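Local structure of GTP-binding protein (Thermus thermophilus, 2DBY) at residues L53-A58 with K331-G336; T69-V74 with R273-G278; K202-V207 with E234-V239. The protein binds GDP and is probably a magnesium-dependent ATPase of the OBG family that attaches to the 70S ribosome and its 50S subunit whatever nucleotide it carries. One frame throughout, in Å; residues are numbered along the deposited sequence. Where two conformers were deposited one is given.

Interaction 1 of 3, residues L53-A58 with K331-G336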
# COMPACT_ATOMS: atom_id res chain seq x y z
N LEU A 53 -9.78 -4.21 -21.60
CA LEU A 53 -11.24 -4.13 -21.45
C LEU A 53 -11.81 -3.06 -22.35
O LEU A 53 -12.90 -3.21 -22.93
CB LEU A 53 -11.61 -3.84 -20.00
CG LEU A 53 -11.42 -5.08 -19.15
CD1 LEU A 53 -11.39 -4.69 -17.66
CD2 LEU A 53 -12.54 -6.07 -19.46
N GLN A 54 -11.07 -1.96 -22.48
CA GLN A 54 -11.49 -0.86 -23.32
C GLN A 54 -11.64 -1.33 -24.77
O GLN A 54 -12.61 -0.96 -25.42
CB GLN A 54 -10.48 0.28 -23.25
CG GLN A 54 -10.73 1.40 -24.27
CD GLN A 54 -9.63 2.46 -24.23
OE1 GLN A 54 -8.49 2.19 -24.58
NE2 GLN A 54 -9.98 3.67 -23.81
N ARG A 55 -10.71 -2.14 -25.28
CA ARG A 55 -10.85 -2.60 -26.67
C ARG A 55 -12.06 -3.52 -26.79
O ARG A 55 -12.79 -3.48 -27.79
CB ARG A 55 -9.59 -3.35 -27.16
CG ARG A 55 -9.80 -3.98 -28.54
CD ARG A 55 -8.82 -5.09 -28.86
NE ARG A 55 -8.95 -6.28 -28.03
CZ ARG A 55 -9.91 -7.21 -28.14
NH1 ARG A 55 -10.86 -7.10 -29.07
NH2 ARG A 55 -9.89 -8.27 -27.33
N THR A 56 -12.28 -4.34 -25.77
CA THR A 56 -13.42 -5.25 -25.78
C THR A 56 -14.76 -4.52 -25.89
O THR A 56 -15.67 -4.99 -26.56
CB THR A 56 -13.43 -6.12 -24.50
OG1 THR A 56 -12.29 -6.98 -24.49
CG2 THR A 56 -14.71 -6.97 -24.42
N PHE A 57 -14.87 -3.36 -25.25
CA PHE A 57 -16.13 -2.63 -25.28
C PHE A 57 -16.22 -1.46 -26.26
O PHE A 57 -17.20 -0.73 -26.28
CB PHE A 57 -16.48 -2.19 -23.85
CG PHE A 57 -16.82 -3.35 -22.93
CD1 PHE A 57 -15.87 -3.88 -22.05
CD2 PHE A 57 -18.07 -3.94 -22.99
CE1 PHE A 57 -16.17 -4.99 -21.25
CE2 PHE A 57 -18.39 -5.05 -22.19
CZ PHE A 57 -17.44 -5.58 -21.32
N ALA A 58 -15.19 -1.31 -27.09
CA ALA A 58 -15.17 -0.26 -28.08
C ALA A 58 -16.00 -0.73 -29.26
O ALA A 58 -15.84 -1.85 -29.73
CB ALA A 58 -13.75 0.01 -28.53
N LYS A 331 -11.47 -13.42 -18.85
CA LYS A 331 -12.54 -14.23 -19.45
C LYS A 331 -13.55 -13.31 -20.12
O LYS A 331 -14.19 -13.69 -21.11
CB LYS A 331 -13.22 -15.09 -18.38
CG LYS A 331 -12.31 -16.09 -17.68
CD LYS A 331 -11.57 -17.00 -18.64
CE LYS A 331 -12.51 -17.96 -19.39
NZ LYS A 331 -11.75 -18.84 -20.34
N LEU A 332 -13.73 -12.10 -19.59
CA LEU A 332 -14.65 -11.17 -20.23
C LEU A 332 -14.01 -10.77 -21.57
O LEU A 332 -14.69 -10.64 -22.60
CB LEU A 332 -14.88 -9.93 -19.36
CG LEU A 332 -15.91 -8.91 -19.86
CD1 LEU A 332 -17.26 -9.62 -20.15
CD2 LEU A 332 -16.10 -7.81 -18.79
N VAL A 333 -12.70 -10.54 -21.55
CA VAL A 333 -12.00 -10.15 -22.77
C VAL A 333 -12.03 -11.33 -23.77
O VAL A 333 -12.28 -11.13 -24.96
CB VAL A 333 -10.52 -9.78 -22.48
CG1 VAL A 333 -9.74 -9.57 -23.78
CG2 VAL A 333 -10.49 -8.47 -21.65
N GLU A 334 -11.76 -12.53 -23.28
CA GLU A 334 -11.74 -13.70 -24.16
C GLU A 334 -13.11 -13.93 -24.81
O GLU A 334 -13.20 -14.30 -25.98
CB GLU A 334 -11.33 -14.95 -23.40
CG GLU A 334 -11.27 -16.20 -24.29
CD GLU A 334 -10.77 -17.42 -23.55
OE1 GLU A 334 -10.61 -18.49 -24.19
OE2 GLU A 334 -10.53 -17.32 -22.33
N ALA A 335 -14.18 -13.71 -24.05
CA ALA A 335 -15.53 -13.88 -24.58
C ALA A 335 -15.91 -12.79 -25.58
O ALA A 335 -16.60 -13.07 -26.57
CB ALA A 335 -16.54 -13.90 -23.44
N GLY A 336 -15.49 -11.56 -25.33
CA GLY A 336 -15.79 -10.46 -26.23
C GLY A 336 -16.88 -9.50 -25.77
O GLY A 336 -17.29 -8.61 -26.51
O HOH W 1 -12.47 -8.97 -26.33
O HOH W 2 -18.88 -6.37 -26.71
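Helix segments 53-57 and 331-335 run roughly side by side, their axes 9.4 Å apart at closest approach and their directions 33° apart, and the backbones come nearest between Thr56 and Gly336. Thr56 sits in the middle of the contact. Its OG1 lies beside its own backbone N and grips a bridging water at 2.7 Å, while also hydrogen-bonding to Ala52 O one turn back. The same water donates to Val333 O and takes a weak bond from Arg55 NH2, so it joins two helices that share no direct hydrogen bond. The methyl CG2, anti to the backbone N, takes the other branch: it packs 3.6 Å from Gly336 C and lies above the rim of the Phe57 ring. An alanine at Thr56, lacking OG1 and CG2, would probably hold the bridging water less firmly and loosen the packing against Gly336. Val333 turns CG2 toward OG1 of Thr56 and, at 3.8 Å, toward CD2 of Leu53, whose side chain crosses it at about a right angle. Leu332, with CG anti to the backbone N, sets CD2 against the edge of the Phe57 ring, 3.6 Å from CZ and near the ring plane. Trp338 adds a ring to Phe57 and also touches Leu332, while Phe288 packs on Leu53. The arrangement is a helix-helix interface between domains, an apolar side beside a water-bridged one, joining the G domain to the C-terminal ubiquitin-like region of YchF.

Interaction 2 of 3, residues T69-V74 with R273-G278. With FMT (formic acid), chain E.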
# COMPACT_ATOMS: atom_id res chain seq x y z
N THR A 69 -7.18 3.33 -10.85
CA THR A 69 -7.22 3.55 -9.41
C THR A 69 -5.86 4.18 -9.04
O THR A 69 -5.12 4.64 -9.93
CB THR A 69 -7.53 2.25 -8.62
OG1 THR A 69 -7.65 2.56 -7.23
CG2 THR A 69 -6.43 1.18 -8.82
N HIS A 70 -5.51 4.19 -7.76
CA HIS A 70 -4.28 4.83 -7.32
C HIS A 70 -3.87 4.33 -5.94
O HIS A 70 -4.61 3.58 -5.29
CB HIS A 70 -4.51 6.34 -7.26
CG HIS A 70 -5.69 6.74 -6.41
ND1 HIS A 70 -6.70 7.54 -6.87
CD2 HIS A 70 -6.00 6.44 -5.13
CE1 HIS A 70 -7.60 7.72 -5.92
NE2 HIS A 70 -7.20 7.05 -4.85
N VAL A 71 -2.68 4.76 -5.50
CA VAL A 71 -2.14 4.42 -4.18
C VAL A 71 -1.75 5.74 -3.52
O VAL A 71 -1.04 6.55 -4.12
CB VAL A 71 -0.89 3.53 -4.28
CG1 VAL A 71 -0.35 3.23 -2.86
CG2 VAL A 71 -1.23 2.24 -5.00
N GLU A 72 -2.21 5.94 -2.29
CA GLU A 72 -1.94 7.18 -1.55
C GLU A 72 -0.66 7.11 -0.71
O GLU A 72 -0.41 6.11 -0.05
CB GLU A 72 -3.14 7.47 -0.64
CG GLU A 72 -3.07 8.76 0.16
CD GLU A 72 -4.39 9.06 0.85
OE1 GLU A 72 -5.36 9.42 0.16
OE2 GLU A 72 -4.46 8.92 2.08
N PHE A 73 0.13 8.19 -0.76
CA PHE A 73 1.40 8.28 -0.04
C PHE A 73 1.39 9.54 0.79
O PHE A 73 0.89 10.58 0.33
CB PHE A 73 2.57 8.35 -1.03
CG PHE A 73 2.87 7.04 -1.70
CD1 PHE A 73 2.30 6.72 -2.94
CD2 PHE A 73 3.69 6.10 -1.08
CE1 PHE A 73 2.54 5.48 -3.54
CE2 PHE A 73 3.95 4.86 -1.67
CZ PHE A 73 3.37 4.54 -2.89
N VAL A 74 1.95 9.46 2.00
CA VAL A 74 2.01 10.62 2.88
C VAL A 74 3.46 10.95 3.20
O VAL A 74 4.25 10.05 3.52
CB VAL A 74 1.29 10.30 4.20
CG1 VAL A 74 1.33 11.52 5.13
CG2 VAL A 74 -0.13 9.86 3.91
N ARG A 273 6.71 1.25 -9.65
CA ARG A 273 7.17 0.13 -8.84
C ARG A 273 6.84 0.37 -7.38
O ARG A 273 6.45 -0.57 -6.67
CB ARG A 273 8.69 -0.04 -8.97
CG ARG A 273 9.19 -0.59 -10.30
CD ARG A 273 10.70 -0.33 -10.38
NE ARG A 273 11.39 -1.22 -11.32
CZ ARG A 273 11.62 -2.51 -11.10
NH1 ARG A 273 11.20 -3.09 -9.97
NH2 ARG A 273 12.27 -3.23 -12.00
N LEU A 274 7.02 1.61 -6.91
CA LEU A 274 6.72 1.95 -5.52
C LEU A 274 5.22 1.84 -5.26
O LEU A 274 4.78 1.36 -4.23
CB LEU A 274 7.21 3.37 -5.19
CG LEU A 274 6.96 3.86 -3.76
CD1 LEU A 274 7.67 2.96 -2.75
CD2 LEU A 274 7.49 5.30 -3.66
N ALA A 275 4.42 2.31 -6.21
CA ALA A 275 2.98 2.23 -6.06
C ALA A 275 2.53 0.76 -5.95
O ALA A 275 1.69 0.41 -5.12
CB ALA A 275 2.27 2.92 -7.27
N ARG A 276 3.12 -0.10 -6.78
CA ARG A 276 2.78 -1.53 -6.75
C ARG A 276 3.25 -2.18 -5.45
O ARG A 276 2.60 -3.08 -4.93
CB ARG A 276 3.40 -2.25 -7.96
CG ARG A 276 2.69 -1.96 -9.30
CD ARG A 276 3.08 -2.97 -10.39
NE ARG A 276 4.52 -3.02 -10.63
CZ ARG A 276 5.34 -3.94 -10.11
NH1 ARG A 276 4.85 -4.90 -9.33
NH2 ARG A 276 6.64 -3.88 -10.35
N ALA A 277 4.38 -1.72 -4.92
CA ALA A 277 4.89 -2.26 -3.66
C ALA A 277 3.96 -1.78 -2.54
O ALA A 277 3.67 -2.53 -1.61
CB ALA A 277 6.34 -1.79 -3.39
N GLY A 278 3.48 -0.54 -2.66
CA GLY A 278 2.57 -0.02 -1.65
C GLY A 278 1.23 -0.76 -1.69
O GLY A 278 0.63 -1.05 -0.67
C FMT E . -6.18 7.98 -10.29
O1 FMT E . -6.94 8.46 -9.49
O2 FMT E . -6.04 8.55 -11.49
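Phe73 meets the helix edge-on. With CG anti to its carbonyl carbon, the ring sends CZ toward the helix backbone, so that Leu274 O and Ala275 CA both lie at its edge, near the ring plane, Leu274 O being 3.7 Å from CZ. The Leu274 side chain crosses the ring obliquely, its CG 3.8 Å from CZ. Two residues back along the strand, Val71 points the same way and lays CG2 against Ala275 O at 3.4 Å, with the Ala275 methyl a little farther off. One turn past Leu274, Gly278 lets the helix come close: a CB there would fall 3.4 Å from both Val71 CG1 and Phe73 CZ. His70 points away from the helix, and its ND1 donates an almost straight bond (173°) to O1 of a formic acid, probably from the crystallisation liquor, at 2.8 Å. The segment axes cross at 90°, 8.4 Å apart at closest approach, a buried packing of a helix across the sheet of the G domain. Strand 66-75 runs between strand 3-7, where Val4 and Ile6 touch Phe73, and strand 40-44, where Val43 does, while helix 270-281 goes on to press Ala277 against Val239 of strand 237-241.

Interaction 3 of 3, residues K202-V207 with E234-V239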
# COMPACT_ATOMS: atom_id res chain seq x y z
N LYS A 202 3.10 -2.47 11.40
CA LYS A 202 2.78 -1.98 10.05
C LYS A 202 3.80 -2.54 9.04
O LYS A 202 5.01 -2.61 9.32
CB LYS A 202 2.81 -0.43 10.00
CG LYS A 202 1.85 0.23 11.01
CD LYS A 202 2.03 1.76 11.05
CE LYS A 202 1.19 2.40 12.15
NZ LYS A 202 -0.28 2.42 11.84
N PRO A 203 3.32 -2.94 7.85
CA PRO A 203 4.24 -3.46 6.84
C PRO A 203 5.23 -2.37 6.49
O PRO A 203 4.89 -1.17 6.51
CB PRO A 203 3.32 -3.77 5.66
CG PRO A 203 2.03 -4.12 6.33
CD PRO A 203 1.91 -3.12 7.44
N VAL A 204 6.43 -2.77 6.11
CA VAL A 204 7.48 -1.80 5.77
C VAL A 204 8.10 -2.10 4.42
O VAL A 204 8.28 -3.28 4.06
CB VAL A 204 8.63 -1.82 6.80
CG1 VAL A 204 9.83 -1.00 6.26
CG2 VAL A 204 8.17 -1.24 8.14
N ILE A 205 8.37 -1.03 3.67
CA ILE A 205 9.08 -1.12 2.39
C ILE A 205 10.36 -0.30 2.56
O ILE A 205 10.30 0.84 2.99
CB ILE A 205 8.28 -0.45 1.24
CG1 ILE A 205 6.94 -1.15 1.04
CG2 ILE A 205 9.12 -0.48 -0.07
CD1 ILE A 205 5.94 -0.24 0.32
N TYR A 206 11.53 -0.87 2.27
CA TYR A 206 12.75 -0.10 2.36
C TYR A 206 12.93 0.38 0.91
O TYR A 206 12.96 -0.44 -0.00
CB TYR A 206 13.94 -0.98 2.71
CG TYR A 206 14.09 -1.32 4.19
CD1 TYR A 206 14.90 -2.37 4.58
CD2 TYR A 206 13.44 -0.58 5.16
CE1 TYR A 206 15.08 -2.69 5.92
CE2 TYR A 206 13.60 -0.88 6.52
CZ TYR A 206 14.43 -1.95 6.88
OH TYR A 206 14.62 -2.26 8.21
N VAL A 207 13.02 1.70 0.72
CA VAL A 207 13.16 2.26 -0.63
C VAL A 207 14.63 2.62 -0.78
O VAL A 207 15.10 3.61 -0.21
CB VAL A 207 12.28 3.54 -0.78
CG1 VAL A 207 12.43 4.12 -2.18
CG2 VAL A 207 10.82 3.19 -0.51
N GLU A 234 14.04 -7.72 9.20
CA GLU A 234 12.94 -6.88 9.66
C GLU A 234 11.57 -7.17 9.03
O GLU A 234 10.59 -6.50 9.36
CB GLU A 234 13.31 -5.40 9.41
CG GLU A 234 14.58 -4.95 10.15
CD GLU A 234 14.52 -5.20 11.67
OE1 GLU A 234 15.40 -5.92 12.20
OE2 GLU A 234 13.61 -4.68 12.34
N GLY A 235 11.51 -8.16 8.13
CA GLY A 235 10.24 -8.48 7.49
C GLY A 235 9.74 -7.39 6.54
O GLY A 235 8.54 -7.22 6.35
N ALA A 236 10.68 -6.64 5.95
CA ALA A 236 10.34 -5.55 5.01
C ALA A 236 10.58 -5.99 3.56
O ALA A 236 11.32 -6.95 3.31
CB ALA A 236 11.23 -4.33 5.33
N GLU A 237 9.97 -5.28 2.62
CA GLU A 237 10.18 -5.56 1.20
C GLU A 237 11.10 -4.45 0.72
O GLU A 237 11.21 -3.42 1.39
CB GLU A 237 8.87 -5.49 0.43
CG GLU A 237 7.93 -6.64 0.76
CD GLU A 237 8.61 -7.99 0.57
OE1 GLU A 237 9.19 -8.22 -0.52
OE2 GLU A 237 8.58 -8.82 1.50
N VAL A 238 11.76 -4.65 -0.42
CA VAL A 238 12.70 -3.64 -0.94
C VAL A 238 12.30 -3.17 -2.34
O VAL A 238 11.90 -3.97 -3.20
CB VAL A 238 14.17 -4.22 -1.02
CG1 VAL A 238 15.12 -3.22 -1.69
CG2 VAL A 238 14.69 -4.50 0.38
N VAL A 239 12.36 -1.86 -2.55
CA VAL A 239 12.10 -1.33 -3.89
C VAL A 239 13.27 -0.42 -4.20
O VAL A 239 13.63 0.44 -3.37
CB VAL A 239 10.82 -0.49 -4.00
CG1 VAL A 239 10.62 -0.12 -5.49
CG2 VAL A 239 9.61 -1.27 -3.50
O HOH W 3 6.51 -5.63 5.95
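Three backbone hydrogen bonds join strand segments 204-207 and 237-239, neighbouring and parallel. Tyr206 is held through both its N-H and its C=O, which belong to successive peptides: its N gives the shortest bond, 2.7 Å to Glu237 O at an N-H...O angle of 165°, and its O receives Val239 N at 3.0 Å. Both donors lie nearly along the C=O axes. The third bond, from Glu237 N to Val204 O, is also 3.0 Å long and stays in the carbonyl plane. Together they close a beta-alpha-beta crossover in which strand 204-209 leads through helix 222-234 into strand 237-241, part of the P-loop GTPase fold. The strand segments are twisted by 33°. Just before the pairing begins, Gly235 leaves the helix with positive phi, and a water bridges the two chain segments there, accepting from Val204 N and donating to Gly235 O. GDP-binding residues lie at the far ends of the strands: Asn209 ends the first, and Ser242, Ala243 and Arg244 follow the second.

On one face of the sheet the Tyr206 ring lies flat beneath the Ala236 methyl: CB stands 4.1 Å above the ring centroid, only 3° off its normal, a CH-pi contact over the face. The phenol tip reaches the helix end, OH coming 3.3 Å from Glu234 CG, and Val227, Lys230 and Ala231 of helix 222-234 also touch this side chain. Val204 adds its CG1 to the Ala236 methyl at 3.7 Å. The other face carries Ile205 and Val239, which lie side by side pointing the same way, Ile205 CG2 meeting Val239 CG2 at 3.6 Å.

In the fold
From the N terminus, the chain first passes residues 53-58, whose partner comes only at 331-336, so interaction 1 closes the longest loop. Strand 66-75 is the next element and waits for helix 270-281 to complete interaction 2, inside that loop. Interaction 3, between 202-207 and 234-239, is nested in turn inside interaction 2, and none of them cross. Interactions 2 and 3 touch: helix 270-281 lies across one sheet, with Ala277 O packing on Ile205 CD1 and Leu274 on Val207, tying strand 66-75 to the strands of the crossover. Interaction 1, its centre about 27 Å from that of interaction 2, links the G domain to the C-terminal region.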